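2-keto-3-deoxygluconate kinase (Thermotoga maritima, PDB 2AFB) probably phosphorylates 2-keto-3-deoxygluconate at the expense of ATP, as a carbohydrate kinase of the pfkB family. Local coordinates at residues Ala46-Val50 with His143-Thr148; Val171-Leu177 with Tyr199-Ala205; Ala51-Gln56 with Lys82-Lys86. All coordinates share one frame; numbering follows the deposited sequence.

Overall arrangement
The three contacts lie within the pfkB family region of the chain. Interactions 1 and 3 share helix 46-56: its first turn faces the end of strand 139-145, and its second half packs on the loop that follows helix 71-82. The centres of interactions 1 and 3 are about 14 Å apart. Interaction 2, its centre about 11 Å from that of interaction 1, joins strands 172-176 and 202-205 of the large mixed sheet. Along the chain, interaction 3 falls between the two segments of interaction 1, and interaction 2 follows both. Interactions 1 and 2 touch directly, because strands 139-145 and 172-176 are neighbours: His143 ND1 meets Ser174 OG, and Gly146 N meets Asp176 O.

Interaction 1 (Ala46-Val50 with His143-Thr148); sequences AEANV and HFSGIT
His143, near the end of strand 139-145, turns its imidazole to Val50 of the helix, and the two side chains cross at about a right angle. Both valine methyls press on one corner of the ring, with CG2 of Val50 3.9 Å from CD2 of His143. The ring's rotation is probably held by ND1, which meets OG of Ser174 on the adjacent strand. At Phe144 the backbone does the touching: its CA packs on CG of Glu47, while the phenyl group points to the other side of the sheet, against Leu159 and Leu163 of helix 155-169. This is the layered alpha/beta build of the ribokinase-like fold, with helix 46-56 on one face of the central sheet, running roughly antiparallel to the strand, and helix 155-169 on the other. Ser145 then reaches Glu47, where a bend at chi2 (92°) swings the carboxylate toward Ser145 and Thr148. OG of Ser145 donates to OE2 of Glu47 at 2.8 Å, coming from 61° above the carboxylate plane, and N of Ser145 adds a weak bond to OE2 of Glu47 at 3.0 Å. The same serine hydroxyl accepts from the N-H of Ile147, an ST turn inside the type I beta turn from Ser145 to Thr148. CD1 of Ile147 rests 3.9 Å from CB of Ala46. Thr148 grips the buried carboxylate from the opposite face: its OG1 donates to OE2 of Glu47 at 2.7 Å, 37° out of plane. A water donates both to OG1 of Thr148 and, at 2.6 Å, to OE1 of Glu47.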
ATOM      1  N   ALA A  46      25.704  -2.093 -11.083  1.00 30.08           N
ATOM      2  CA  ALA A  46      26.543  -3.323 -11.129  1.00 30.35           C
ATOM      3  C   ALA A  46      27.625  -3.363 -10.027  1.00 30.03           C
ATOM      4  O   ALA A  46      27.634  -4.264  -9.164  1.00 28.08           O
ATOM      5  CB  ALA A  46      27.196  -3.455 -12.517  1.00 33.78           C
ATOM      6  N   GLU A  47      28.483  -2.350 -10.028  1.00 28.61           N
ATOM      7  CA  GLU A  47      29.566  -2.264  -9.045  1.00 25.38           C
ATOM      8  C   GLU A  47      29.097  -1.885  -7.644  1.00 22.96           C
ATOM      9  O   GLU A  47      29.656  -2.379  -6.655  1.00 27.57           O
ATOM     10  CB  GLU A  47      30.709  -1.363  -9.533  1.00 28.10           C
ATOM     11  CG  GLU A  47      31.209  -1.695 -10.967  1.00 29.08           C
ATOM     12  CD  GLU A  47      30.491  -0.894 -12.069  1.00 36.14           C
ATOM     13  OE1 GLU A  47      29.400  -0.285 -11.817  1.00 31.38           O
ATOM     14  OE2 GLU A  47      31.025  -0.878 -13.188  1.00 35.99           O
ATOM     15  N   ALA A  48      28.002  -1.137  -7.526  1.00 26.07           N
ATOM     16  CA  ALA A  48      27.424  -0.890  -6.203  1.00 23.73           C
ATOM     17  C   ALA A  48      26.908  -2.179  -5.590  1.00 24.41           C
ATOM     18  O   ALA A  48      27.079  -2.407  -4.407  1.00 25.17           O
ATOM     19  CB  ALA A  48      26.327   0.195  -6.200  1.00 23.28           C
ATOM     20  N   ASN A  49      26.287  -3.007  -6.408  1.00 23.74           N
ATOM     21  CA  ASN A  49      25.720  -4.253  -5.963  1.00 25.47           C
ATOM     22  C   ASN A  49      26.827  -5.214  -5.449  1.00 24.55           C
ATOM     23  O   ASN A  49      26.655  -5.932  -4.446  1.00 28.79           O
ATOM     24  CB  ASN A  49      24.935  -4.911  -7.086  1.00 22.42           C
ATOM     25  CG  ASN A  49      23.767  -4.056  -7.642  1.00 30.44           C
ATOM     26  OD1 ASN A  49      23.303  -3.094  -7.031  1.00 27.27           O
ATOM     27  ND2 ASN A  49      23.286  -4.451  -8.822  1.00 24.39           N
ATOM     28  N   VAL A  50      27.972  -5.171  -6.094  1.00 24.27           N
ATOM     29  CA  VAL A  50      29.143  -5.966  -5.681  1.00 24.62           C
ATOM     30  C   VAL A  50      29.633  -5.504  -4.319  1.00 20.21           C
ATOM     31  O   VAL A  50      29.892  -6.315  -3.415  1.00 24.47           O
ATOM     32  CB  VAL A  50      30.270  -5.891  -6.743  1.00 24.74           C
ATOM     33  CG1 VAL A  50      31.536  -6.618  -6.253  1.00 25.38           C
ATOM     34  CG2 VAL A  50      29.787  -6.475  -8.033  1.00 23.28           C
ATOM     35  N   HIS A 143      37.468  -3.704  -8.057  1.00 25.46           N
ATOM     36  CA  HIS A 143      36.499  -4.240  -9.008  1.00 27.36           C
ATOM     37  C   HIS A 143      35.828  -3.150  -9.859  1.00 26.08           C
ATOM     38  O   HIS A 143      35.418  -2.131  -9.319  1.00 29.45           O
ATOM     39  CB  HIS A 143      35.419  -5.064  -8.281  1.00 28.08           C
ATOM     40  CG  HIS A 143      34.414  -5.632  -9.214  1.00 23.36           C
ATOM     41  ND1 HIS A 143      34.702  -6.690 -10.045  1.00 22.69           N
ATOM     42  CD2 HIS A 143      33.161  -5.222  -9.533  1.00 22.15           C
ATOM     43  CE1 HIS A 143      33.643  -6.948 -10.791  1.00 26.59           C
ATOM     44  NE2 HIS A 143      32.708  -6.046 -10.522  1.00 20.59           N
ATOM     45  N   PHE A 144      35.723  -3.384 -11.183  1.00 26.48           N
ATOM     46  CA  PHE A 144      34.980  -2.498 -12.106  1.00 25.06           C
ATOM     47  C   PHE A 144      34.252  -3.357 -13.106  1.00 26.52           C
ATOM     48  O   PHE A 144      34.523  -4.572 -13.186  1.00 24.48           O
ATOM     49  CB  PHE A 144      35.874  -1.445 -12.841  1.00 23.72           C
ATOM     50  CG  PHE A 144      36.858  -2.027 -13.858  1.00 24.99           C
ATOM     51  CD1 PHE A 144      38.019  -2.683 -13.443  1.00 26.01           C
ATOM     52  CD2 PHE A 144      36.633  -1.886 -15.221  1.00 30.26           C
ATOM     53  CE1 PHE A 144      38.908  -3.199 -14.379  1.00 27.78           C
ATOM     54  CE2 PHE A 144      37.481  -2.399 -16.137  1.00 27.84           C
ATOM     55  CZ  PHE A 144      38.626  -3.064 -15.725  1.00 28.94           C
ATOM     56  N   SER A 145      33.286  -2.748 -13.822  1.00 24.49           N
ATOM     57  CA  SER A 145      32.622  -3.438 -14.920  1.00 25.63           C
ATOM     58  C   SER A 145      32.626  -2.640 -16.226  1.00 26.75           C
ATOM     59  O   SER A 145      32.791  -1.410 -16.220  1.00 22.85           O
ATOM     60  CB  SER A 145      31.204  -3.799 -14.541  1.00 24.07           C
ATOM     61  OG  SER A 145      30.312  -2.834 -15.038  1.00 26.63           O
ATOM     62  N   GLY A 146      32.417  -3.342 -17.345  1.00 30.80           N
ATOM     63  CA  GLY A 146      32.370  -2.702 -18.688  1.00 28.06           C
ATOM     64  C   GLY A 146      31.178  -1.766 -18.956  1.00 28.00           C
ATOM     65  O   GLY A 146      31.090  -1.090 -19.991  1.00 30.21           O
ATOM     66  N   ILE A 147      30.240  -1.721 -18.028  1.00 31.99           N
ATOM     67  CA  ILE A 147      29.165  -0.765 -18.116  1.00 32.63           C
ATOM     68  C   ILE A 147      29.705   0.653 -17.985  1.00 32.71           C
ATOM     69  O   ILE A 147      29.174   1.570 -18.601  1.00 34.40           O
ATOM     70  CB  ILE A 147      28.119  -1.034 -17.024  1.00 33.33           C
ATOM     71  CG1 ILE A 147      27.219  -2.183 -17.471  1.00 38.41           C
ATOM     72  CG2 ILE A 147      27.258   0.196 -16.765  1.00 36.36           C
ATOM     73  CD1 ILE A 147      26.652  -2.941 -16.349  1.00 44.92           C
ATOM     74  N   THR A 148      30.763   0.840 -17.204  1.00 29.73           N
ATOM     75  CA  THR A 148      31.210   2.188 -16.830  1.00 31.10           C
ATOM     76  C   THR A 148      31.957   3.061 -17.872  1.00 31.29           C
ATOM     77  O   THR A 148      31.651   4.214 -18.028  1.00 33.74           O
ATOM     78  CB  THR A 148      32.027   2.087 -15.542  1.00 29.53           C
ATOM     79  OG1 THR A 148      31.186   1.488 -14.558  1.00 31.06           O
ATOM     80  CG2 THR A 148      32.409   3.465 -15.050  1.00 37.35           C
TER
HETATM   81  O   HOH W   1      28.514   1.520 -13.530  1.00 19.94           O

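Interaction 2 (Val171-Leu177 with Tyr199-Ala205); sequences VTVSCDL and YVDVLIA
In the beta-alpha-beta crossover of strand 172-176, helix 186-196 and strand 202-205, the two strands lie side by side and parallel, pairing Ser174 with Val202, Cys175 with Leu203 and Asp176 with Ile204. The hydrogen bonds start at Val173, whose O accepts from two successive N-H groups: N of Asp201 at 2.8 Å, tilted a little from the carbonyl plane, and N of Val202 at 3.2 Å, in that plane. Asp201 also returns a bond. Its CG lies anti to the carbonyl carbon (chi1 -55°), folding the carboxylate back beside the strand, where OD2 of Asp201 takes the N-H of Val173 at 3.0 Å through its anti lone pair. Losing this carboxylate to an alanine is likely to leave the N-H of Val173 without its acceptor and the start of the pairing less firmly held. Farther on, N of Cys175 donates almost straight down the carbonyl of Val202 (3.1 Å to O), Ile204 N bonds Cys175 O at 2.9 Å, and Leu177 N closes the ladder on Ile204 O. Side chains back the bonds on the face carrying Cys175 and Leu203. CB of Cys175 meets CG2 of Val200 at 3.9 Å, and CD2 of Leu177 meets CD1 of Leu203 at 3.7 Å. With strand 139-145 on the far edge of strand 172-176, this pair belongs to the parallel core of the central sheet characteristic of ribokinase-like kinases.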
ATOM      1  N   VAL A 171      47.416  -4.227  -6.005  1.00 26.09           N
ATOM      2  CA  VAL A 171      46.041  -4.540  -5.671  1.00 27.00           C
ATOM      3  C   VAL A 171      45.470  -5.506  -6.727  1.00 28.21           C
ATOM      4  O   VAL A 171      45.647  -5.277  -7.921  1.00 30.85           O
ATOM      5  CB  VAL A 171      45.228  -3.234  -5.618  1.00 28.51           C
ATOM      6  CG1 VAL A 171      43.723  -3.492  -5.346  1.00 23.34           C
ATOM      7  CG2 VAL A 171      45.812  -2.302  -4.577  1.00 30.79           C
ATOM      8  N   THR A 172      44.782  -6.570  -6.286  1.00 28.04           N
ATOM      9  CA  THR A 172      44.090  -7.482  -7.178  1.00 24.59           C
ATOM     10  C   THR A 172      42.930  -6.778  -7.819  1.00 25.94           C
ATOM     11  O   THR A 172      42.176  -6.066  -7.137  1.00 26.32           O
ATOM     12  CB  THR A 172      43.580  -8.753  -6.479  1.00 26.39           C
ATOM     13  OG1 THR A 172      44.689  -9.438  -5.876  1.00 23.07           O
ATOM     14  CG2 THR A 172      42.966  -9.680  -7.522  1.00 24.66           C
ATOM     15  N   VAL A 173      42.818  -6.979  -9.138  1.00 24.68           N
ATOM     16  CA  VAL A 173      41.861  -6.305  -9.981  1.00 27.49           C
ATOM     17  C   VAL A 173      40.959  -7.337 -10.658  1.00 29.10           C
ATOM     18  O   VAL A 173      41.440  -8.248 -11.328  1.00 26.34           O
ATOM     19  CB  VAL A 173      42.553  -5.444 -11.065  1.00 25.17           C
ATOM     20  CG1 VAL A 173      41.576  -4.960 -12.092  1.00 28.84           C
ATOM     21  CG2 VAL A 173      43.299  -4.269 -10.447  1.00 30.41           C
ATOM     22  N   SER A 174      39.646  -7.177 -10.460  1.00 27.77           N
ATOM     23  CA  SER A 174      38.657  -7.891 -11.227  1.00 25.41           C
ATOM     24  C   SER A 174      37.850  -6.943 -12.145  1.00 25.06           C
ATOM     25  O   SER A 174      37.664  -5.742 -11.873  1.00 20.49           O
ATOM     26  CB  SER A 174      37.718  -8.685 -10.302  1.00 25.20           C
ATOM     27  OG  SER A 174      36.932  -7.814  -9.530  1.00 27.09           O
ATOM     28  N   CYS A 175      37.349  -7.538 -13.223  1.00 27.48           N
ATOM     29  CA  CYS A 175      36.460  -6.889 -14.170  1.00 27.19           C
ATOM     30  C   CYS A 175      35.324  -7.842 -14.551  1.00 25.79           C
ATOM     31  O   CYS A 175      35.578  -8.958 -14.970  1.00 29.32           O
ATOM     32  CB  CYS A 175      37.230  -6.514 -15.434  1.00 24.78           C
ATOM     33  SG  CYS A 175      36.253  -5.737 -16.760  1.00 30.16           S
ATOM     34  N   ASP A 176      34.092  -7.394 -14.401  1.00 25.80           N
ATOM     35  CA  ASP A 176      32.939  -8.039 -15.042  1.00 28.70           C
ATOM     36  C   ASP A 176      32.662  -7.311 -16.374  1.00 28.73           C
ATOM     37  O   ASP A 176      32.314  -6.150 -16.373  1.00 28.27           O
ATOM     38  CB  ASP A 176      31.698  -7.962 -14.117  1.00 26.07           C
ATOM     39  CG  ASP A 176      30.463  -8.722 -14.672  1.00 35.97           C
ATOM     40  OD1 ASP A 176      30.383  -8.986 -15.915  1.00 31.88           O
ATOM     41  OD2 ASP A 176      29.560  -9.036 -13.837  1.00 42.40           O
ATOM     42  N   LEU A 177      32.813  -8.013 -17.494  1.00 28.88           N
ATOM     43  CA  LEU A 177      32.770  -7.393 -18.790  1.00 32.06           C
ATOM     44  C   LEU A 177      31.443  -6.692 -19.067  1.00 32.28           C
ATOM     45  O   LEU A 177      31.443  -5.626 -19.671  1.00 29.21           O
ATOM     46  CB  LEU A 177      33.070  -8.402 -19.901  1.00 31.59           C
ATOM     47  CG  LEU A 177      34.441  -9.069 -19.951  1.00 32.15           C
ATOM     48  CD1 LEU A 177      34.433 -10.018 -21.169  1.00 34.53           C
ATOM     49  CD2 LEU A 177      35.544  -8.054 -20.097  1.00 42.20           C
ATOM     50  N   TYR A 199      45.693  -4.967 -16.988  1.00 35.90           N
ATOM     51  CA  TYR A 199      45.588  -4.730 -15.552  1.00 35.93           C
ATOM     52  C   TYR A 199      44.701  -5.716 -14.801  1.00 31.10           C
ATOM     53  O   TYR A 199      44.646  -5.654 -13.591  1.00 28.86           O
ATOM     54  CB  TYR A 199      45.010  -3.345 -15.306  1.00 38.30           C
ATOM     55  CG  TYR A 199      45.813  -2.220 -15.885  1.00 43.14           C
ATOM     56  CD1 TYR A 199      46.998  -1.817 -15.292  1.00 45.89           C
ATOM     57  CD2 TYR A 199      45.370  -1.529 -17.011  1.00 46.46           C
ATOM     58  CE1 TYR A 199      47.749  -0.748 -15.819  1.00 47.20           C
ATOM     59  CE2 TYR A 199      46.097  -0.456 -17.539  1.00 47.58           C
ATOM     60  CZ  TYR A 199      47.287  -0.068 -16.942  1.00 50.21           C
ATOM     61  OH  TYR A 199      48.019   0.994 -17.477  1.00 51.59           O
ATOM     62  N   VAL A 200      44.000  -6.602 -15.501  1.00 27.88           N
ATOM     63  CA  VAL A 200      42.962  -7.416 -14.864  1.00 26.34           C
ATOM     64  C   VAL A 200      43.487  -8.789 -14.495  1.00 24.84           C
ATOM     65  O   VAL A 200      44.068  -9.463 -15.335  1.00 25.05           O
ATOM     66  CB  VAL A 200      41.740  -7.567 -15.789  1.00 28.47           C
ATOM     67  CG1 VAL A 200      40.709  -8.530 -15.203  1.00 29.40           C
ATOM     68  CG2 VAL A 200      41.096  -6.191 -16.050  1.00 27.77           C
ATOM     69  N   ASP A 201      43.251  -9.209 -13.257  1.00 23.84           N
ATOM     70  CA  ASP A 201      43.676 -10.549 -12.760  1.00 27.58           C
ATOM     71  C   ASP A 201      42.571 -11.631 -12.802  1.00 26.92           C
ATOM     72  O   ASP A 201      42.828 -12.812 -13.023  1.00 26.66           O
ATOM     73  CB  ASP A 201      44.177 -10.411 -11.308  1.00 29.14           C
ATOM     74  CG  ASP A 201      45.290  -9.372 -11.173  1.00 31.29           C
ATOM     75  OD1 ASP A 201      46.361  -9.579 -11.780  1.00 34.28           O
ATOM     76  OD2 ASP A 201      45.083  -8.332 -10.504  1.00 30.97           O
ATOM     77  N   VAL A 202      41.341 -11.191 -12.578  1.00 27.42           N
ATOM     78  CA  VAL A 202      40.164 -12.050 -12.470  1.00 24.85           C
ATOM     79  C   VAL A 202      39.089 -11.509 -13.420  1.00 25.38           C
ATOM     80  O   VAL A 202      38.653 -10.366 -13.267  1.00 23.76           O
ATOM     81  CB  VAL A 202      39.627 -12.005 -11.045  1.00 24.52           C
ATOM     82  CG1 VAL A 202      38.329 -12.869 -10.930  1.00 20.21           C
ATOM     83  CG2 VAL A 202      40.729 -12.423 -10.052  1.00 25.29           C
ATOM     84  N   LEU A 203      38.666 -12.353 -14.362  1.00 26.21           N
ATOM     85  CA  LEU A 203      37.621 -12.022 -15.358  1.00 26.60           C
ATOM     86  C   LEU A 203      36.320 -12.657 -14.974  1.00 28.14           C
ATOM     87  O   LEU A 203      36.274 -13.846 -14.611  1.00 28.84           O
ATOM     88  CB  LEU A 203      38.012 -12.561 -16.735  1.00 27.30           C
ATOM     89  CG  LEU A 203      37.132 -12.079 -17.888  1.00 31.08           C
ATOM     90  CD1 LEU A 203      37.397 -10.620 -18.197  1.00 28.86           C
ATOM     91  CD2 LEU A 203      37.395 -12.913 -19.139  1.00 32.15           C
ATOM     92  N   ILE A 204      35.267 -11.850 -15.026  1.00 27.79           N
ATOM     93  CA  ILE A 204      33.907 -12.289 -14.783  1.00 30.77           C
ATOM     94  C   ILE A 204      33.145 -11.937 -16.067  1.00 29.49           C
ATOM     95  O   ILE A 204      33.298 -10.827 -16.606  1.00 30.24           O
ATOM     96  CB  ILE A 204      33.313 -11.596 -13.531  1.00 29.71           C
ATOM     97  CG1 ILE A 204      34.136 -11.997 -12.315  1.00 29.83           C
ATOM     98  CG2 ILE A 204      31.891 -11.989 -13.335  1.00 32.53           C
ATOM     99  CD1 ILE A 204      34.257 -10.925 -11.282  1.00 32.14           C
ATOM    100  N   ALA A 205      32.393 -12.903 -16.578  1.00 26.76           N
ATOM    101  CA  ALA A 205      31.712 -12.746 -17.858  1.00 32.39           C
ATOM    102  C   ALA A 205      30.620 -13.790 -18.078  1.00 35.89           C
ATOM    103  O   ALA A 205      30.439 -14.707 -17.273  1.00 35.46           O
ATOM    104  CB  ALA A 205      32.716 -12.848 -18.971  1.00 29.68           C
TER

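Interaction 3 (Ala51-Gln56 with Lys82-Lys86); sequences AAFLAQ and KFGVK
Ala55 sets its methyl directly against the bend of the chain at Phe83 and Gly84, with CB of Ala55 3.4 Å from O of Phe83 and 3.5 Å from C of Gly84. Val85 packs farther back along the helix. Its CG2 lies over the helix backbone, 3.6 Å from CA of Ala52 and as close to O of Ala51, while CG1 of Val85 comes to 4.1 Å from CB of Ala51. Small alanines along this side of the helix let the loop lie so near. Gln56 reaches across from the next position: bent at chi2 (-71°), it brings NE2 to O of Phe83 in a weak but fairly straight hydrogen bond of 3.4 Å. On the way its amide passes CD2 of the phenyl group at an oblique slant, the two planes 64° apart. In the next shell, Phe63 of strand 60-67 touches both Ala51 and Val85. The Phe83 ring is met edge-to-face by Phe329 and by Phe34 of the second subunit, and a bound nickel ion lies about 5 Å from this side chain. Gly84 shapes the bend itself. Its phi is 99°, and a CB there would sit tightly against CB of Ala55 and be jammed against the carbonyl O of Phe83. Helix 71-82 thereby ends in a Schellman motif, with the glycine where the chain leaves the helix.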
ATOM      1  N   ALA A  51      29.746  -4.203  -4.149  1.00 22.11           N
ATOM      2  CA  ALA A  51      30.167  -3.648  -2.874  1.00 22.76           C
ATOM      3  C   ALA A  51      29.191  -4.076  -1.767  1.00 27.04           C
ATOM      4  O   ALA A  51      29.582  -4.420  -0.647  1.00 26.17           O
ATOM      5  CB  ALA A  51      30.238  -2.094  -2.961  1.00 26.23           C
ATOM      6  N   ALA A  52      27.901  -4.086  -2.088  1.00 27.82           N
ATOM      7  CA  ALA A  52      26.901  -4.394  -1.077  1.00 25.02           C
ATOM      8  C   ALA A  52      26.996  -5.846  -0.686  1.00 23.91           C
ATOM      9  O   ALA A  52      26.775  -6.148   0.491  1.00 22.52           O
ATOM     10  CB  ALA A  52      25.471  -4.040  -1.545  1.00 22.82           C
ATOM     11  N   PHE A  53      27.322  -6.715  -1.650  1.00 20.13           N
ATOM     12  CA  PHE A  53      27.563  -8.159  -1.376  1.00 25.06           C
ATOM     13  C   PHE A  53      28.744  -8.337  -0.418  1.00 21.23           C
ATOM     14  O   PHE A  53      28.667  -8.925   0.662  1.00 21.66           O
ATOM     15  CB  PHE A  53      27.778  -8.955  -2.688  1.00 23.32           C
ATOM     16  CG  PHE A  53      27.937 -10.410  -2.461  1.00 24.35           C
ATOM     17  CD1 PHE A  53      29.152 -10.921  -2.031  1.00 26.35           C
ATOM     18  CD2 PHE A  53      26.856 -11.263  -2.557  1.00 25.62           C
ATOM     19  CE1 PHE A  53      29.301 -12.237  -1.710  1.00 25.65           C
ATOM     20  CE2 PHE A  53      27.006 -12.589  -2.248  1.00 26.06           C
ATOM     21  CZ  PHE A  53      28.234 -13.079  -1.821  1.00 28.62           C
ATOM     22  N   LEU A  54      29.849  -7.756  -0.802  1.00 24.85           N
ATOM     23  CA  LEU A  54      31.041  -7.828   0.056  1.00 25.33           C
ATOM     24  C   LEU A  54      30.793  -7.234   1.462  1.00 21.54           C
ATOM     25  O   LEU A  54      31.274  -7.773   2.422  1.00 19.13           O
ATOM     26  CB  LEU A  54      32.257  -7.188  -0.645  1.00 19.59           C
ATOM     27  CG  LEU A  54      32.582  -7.981  -1.919  1.00 24.76           C
ATOM     28  CD1 LEU A  54      33.432  -7.132  -2.844  1.00 31.71           C
ATOM     29  CD2 LEU A  54      33.201  -9.314  -1.634  1.00 27.02           C
ATOM     30  N   ALA A  55      30.046  -6.139   1.576  1.00 24.82           N
ATOM     31  CA  ALA A  55      29.691  -5.639   2.902  1.00 24.80           C
ATOM     32  C   ALA A  55      28.804  -6.639   3.669  1.00 24.27           C
ATOM     33  O   ALA A  55      29.016  -6.862   4.847  1.00 27.05           O
ATOM     34  CB  ALA A  55      29.031  -4.262   2.815  1.00 24.68           C
ATOM     35  N   GLN A  56      27.849  -7.254   2.985  1.00 26.25           N
ATOM     36  CA  GLN A  56      26.967  -8.241   3.588  1.00 27.57           C
ATOM     37  C   GLN A  56      27.776  -9.468   4.095  1.00 28.32           C
ATOM     38  O   GLN A  56      27.430 -10.081   5.066  1.00 30.71           O
ATOM     39  CB  GLN A  56      25.880  -8.647   2.569  1.00 26.71           C
ATOM     40  CG  GLN A  56      24.716  -7.586   2.407  1.00 30.78           C
ATOM     41  CD  GLN A  56      23.816  -7.543   3.663  1.00 36.15           C
ATOM     42  OE1 GLN A  56      23.134  -8.521   3.991  1.00 33.54           O
ATOM     43  NE2 GLN A  56      23.839  -6.414   4.375  1.00 31.82           N
ATOM     44  N   LYS A  82      23.302   1.557   4.835  1.00 23.83           N
ATOM     45  CA  LYS A  82      22.434   0.650   5.520  1.00 25.00           C
ATOM     46  C   LYS A  82      22.935  -0.814   5.333  1.00 24.72           C
ATOM     47  O   LYS A  82      22.900  -1.614   6.248  1.00 25.50           O
ATOM     48  CB  LYS A  82      21.002   0.803   4.956  1.00 25.48           C
ATOM     49  CG  LYS A  82      20.119  -0.321   5.378  1.00 26.77           C
ATOM     50  CD  LYS A  82      18.753  -0.275   4.739  1.00 35.59           C
ATOM     51  CE  LYS A  82      17.855  -1.377   5.337  1.00 39.01           C
ATOM     52  NZ  LYS A  82      16.421  -1.306   4.914  1.00 41.97           N
ATOM     53  N   PHE A  83      23.364  -1.138   4.124  1.00 26.47           N
ATOM     54  CA  PHE A  83      23.888  -2.448   3.821  1.00 28.47           C
ATOM     55  C   PHE A  83      25.342  -2.642   4.229  1.00 28.21           C
ATOM     56  O   PHE A  83      25.897  -3.691   3.993  1.00 32.52           O
ATOM     57  CB  PHE A  83      23.728  -2.766   2.346  1.00 27.98           C
ATOM     58  CG  PHE A  83      22.350  -3.163   1.961  1.00 29.01           C
ATOM     59  CD1 PHE A  83      21.329  -2.225   1.924  1.00 30.99           C
ATOM     60  CD2 PHE A  83      22.058  -4.496   1.604  1.00 25.21           C
ATOM     61  CE1 PHE A  83      20.047  -2.590   1.575  1.00 28.29           C
ATOM     62  CE2 PHE A  83      20.767  -4.860   1.234  1.00 34.48           C
ATOM     63  CZ  PHE A  83      19.766  -3.916   1.196  1.00 28.95           C
ATOM     64  N   GLY A  84      25.954  -1.638   4.832  1.00 29.64           N
ATOM     65  CA  GLY A  84      27.303  -1.777   5.391  1.00 27.91           C
ATOM     66  C   GLY A  84      28.396  -1.239   4.492  1.00 27.99           C
ATOM     67  O   GLY A  84      29.567  -1.334   4.852  1.00 28.67           O
ATOM     68  N   VAL A  85      28.033  -0.682   3.320  1.00 23.54           N
ATOM     69  CA  VAL A  85      29.026  -0.183   2.389  1.00 25.32           C
ATOM     70  C   VAL A  85      29.516   1.149   2.918  1.00 26.07           C
ATOM     71  O   VAL A  85      28.725   1.941   3.390  1.00 29.04           O
ATOM     72  CB  VAL A  85      28.456  -0.017   0.963  1.00 25.00           C
ATOM     73  CG1 VAL A  85      29.483   0.629   0.036  1.00 25.25           C
ATOM     74  CG2 VAL A  85      28.042  -1.318   0.438  1.00 27.92           C
ATOM     75  N   LYS A  86      30.820   1.365   2.896  1.00 24.12           N
ATOM     76  CA  LYS A  86      31.425   2.638   3.338  1.00 28.58           C
ATOM     77  C   LYS A  86      31.414   3.669   2.193  1.00 29.57           C
ATOM     78  O   LYS A  86      31.722   3.343   1.061  1.00 31.17           O
ATOM     79  CB  LYS A  86      32.833   2.399   3.887  1.00 32.21           C
ATOM     80  CG  LYS A  86      32.905   1.163   4.794  1.00 33.78           C
ATOM     81  CD  LYS A  86      34.017   1.230   5.794  1.00 50.29           C
ATOM     82  CE  LYS A  86      34.049  -0.001   6.702  1.00 47.33           C
ATOM     83  NZ  LYS A  86      32.821  -0.114   7.507  1.00 46.67           N
TER